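Local atomic coordinates of biotin transporter BioY (Lactococcus lactis subsp. cremoris, PDB entry 4DVE), a protein that binds biotin within the membrane and probably passes it on as the S component of an energy-coupling factor (ECF) transporter. Residues Asn127-Gly130 with Glu131-Ile134. Numbering follows the deposited sequence.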
loop_
_atom_site.group_PDB
_atom_site.type_symbol
_atom_site.label_atom_id
_atom_site.label_comp_id
_atom_site.label_asym_id
_atom_site.label_seq_id
_atom_site.Cartn_x
_atom_site.Cartn_y
_atom_site.Cartn_z
ATOM N N ASN A 127 -11.210 8.254 16.353
ATOM C CA ASN A 127 -9.804 8.620 16.370
ATOM C C ASN A 127 -9.163 8.545 14.962
ATOM O O ASN A 127 -8.355 7.670 14.675
ATOM C CB ASN A 127 -9.059 7.731 17.368
ATOM C CG ASN A 127 -7.656 8.222 17.654
ATOM O OD1 ASN A 127 -7.271 9.327 17.246
ATOM N ND2 ASN A 127 -6.886 7.409 18.367
ATOM N N TRP A 128 -9.552 9.476 14.097
ATOM C CA TRP A 128 -9.071 9.506 12.724
ATOM C C TRP A 128 -7.612 9.939 12.688
ATOM O O TRP A 128 -6.885 9.564 11.764
ATOM C CB TRP A 128 -9.968 10.400 11.852
ATOM C CG TRP A 128 -9.977 11.863 12.219
ATOM C CD1 TRP A 128 -10.966 12.567 12.896
ATOM C CD2 TRP A 128 -8.935 12.865 11.911
ATOM N NE1 TRP A 128 -10.612 13.895 13.042
ATOM C CE2 TRP A 128 -9.402 14.130 12.458
ATOM C CE3 TRP A 128 -7.706 12.825 11.258
ATOM C CZ2 TRP A 128 -8.651 15.294 12.351
ATOM C CZ3 TRP A 128 -6.966 14.000 11.153
ATOM C CH2 TRP A 128 -7.427 15.204 11.689
ATOM N N PHE A 129 -7.159 10.687 13.699
ATOM C CA PHE A 129 -5.747 11.079 13.758
ATOM C C PHE A 129 -4.847 9.889 14.112
ATOM O O PHE A 129 -3.792 9.732 13.498
ATOM C CB PHE A 129 -5.466 12.263 14.700
ATOM C CG PHE A 129 -4.076 12.833 14.527
ATOM C CD1 PHE A 129 -3.685 13.379 13.307
ATOM C CD2 PHE A 129 -3.155 12.799 15.564
ATOM C CE1 PHE A 129 -2.404 13.893 13.122
ATOM C CE2 PHE A 129 -1.872 13.299 15.384
ATOM C CZ PHE A 129 -1.494 13.849 14.161
ATOM N N GLY A 130 -5.261 9.076 15.090
ATOM C CA GLY A 130 -4.634 7.772 15.346
ATOM C C GLY A 130 -4.522 6.906 14.080
ATOM O O GLY A 130 -3.464 6.352 13.778
ATOM N N GLU A 131 -5.598 6.818 13.318
ATOM C CA GLU A 131 -5.575 6.047 12.089
ATOM C C GLU A 131 -4.532 6.607 11.108
ATOM O O GLU A 131 -3.779 5.834 10.487
ATOM C CB GLU A 131 -6.959 6.024 11.427
ATOM C CG GLU A 131 -7.053 5.205 10.133
ATOM C CD GLU A 131 -8.435 4.591 9.925
ATOM O OE1 GLU A 131 -8.671 3.886 8.907
ATOM O OE2 GLU A 131 -9.308 4.811 10.791
ATOM N N LEU A 132 -4.494 7.934 10.978
ATOM C CA LEU A 132 -3.560 8.606 10.075
ATOM C C LEU A 132 -2.105 8.313 10.478
ATOM O O LEU A 132 -1.259 8.067 9.630
ATOM C CB LEU A 132 -3.811 10.129 10.020
ATOM C CG LEU A 132 -2.846 10.958 9.149
ATOM C CD1 LEU A 132 -2.776 10.446 7.706
ATOM C CD2 LEU A 132 -3.209 12.448 9.178
ATOM N N ILE A 133 -1.836 8.316 11.776
ATOM C CA ILE A 133 -0.496 8.033 12.242
ATOM C C ILE A 133 -0.092 6.582 11.939
ATOM O O ILE A 133 1.037 6.337 11.530
ATOM C CB ILE A 133 -0.329 8.369 13.736
ATOM C CG1 ILE A 133 -0.516 9.884 13.968
ATOM C CG2 ILE A 133 1.026 7.874 14.244
ATOM C CD1 ILE A 133 0.275 10.790 13.019
ATOM N N ILE A 134 -1.005 5.633 12.134
ATOM C CA ILE A 134 -0.752 4.223 11.767
ATOM C C ILE A 134 -0.483 4.086 10.264
ATOM O O ILE A 134 0.470 3.390 9.832
ATOM C CB ILE A 134 -1.912 3.297 12.222
ATOM C CG1 ILE A 134 -1.984 3.269 13.751
ATOM C CG2 ILE A 134 -1.765 1.870 11.663
ATOM C CD1 ILE A 134 -3.354 2.819 14.264
#
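Phe129 and Ile133, four residues apart, pack against each other in the first two turns of helix 128-155, just behind the Asn127 cap, a local contact at the start of a predicted membrane-spanning helix. CG1 of Ile133 sits over one face of the Phe129 ring as a CH-pi contact, 4.2 Å from the centroid and 19° off the ring normal, while CD1 lies over the same face, displaced toward the rim (3.7 Å to Phe129 CZ). With CG anti to the backbone N (chi1 -168°), the Phe129 ring swings forward along the helix to meet this branched side chain. Both are exposed apolar residues, consistent with a helix entering the membrane. Leu132 CD2 approaches the same ring obliquely, 4.3 Å from CD1 of Phe129.

Asparagine suits the N-cap because its short side chain lets the amide fold back: Asn127 OD1 accepts from Gly130 N at 3.0 Å, the donor lying well above the amide plane. Gly130, lacking a side chain, lets that amide lie close. Regular i to i+4 backbone bonds follow, beginning with Glu131 N to Asn127 O (3.2 Å). Glu131 is buried, yet both carboxylate oxygens are engaged by salt bridges, with Arg185 and Arg188 of helix 170-189. Apolar Leu132 faces that helix, packing on Ile178 and Val181, whereas Ile134 turns to Phe116 and Leu117 of helix 100-119.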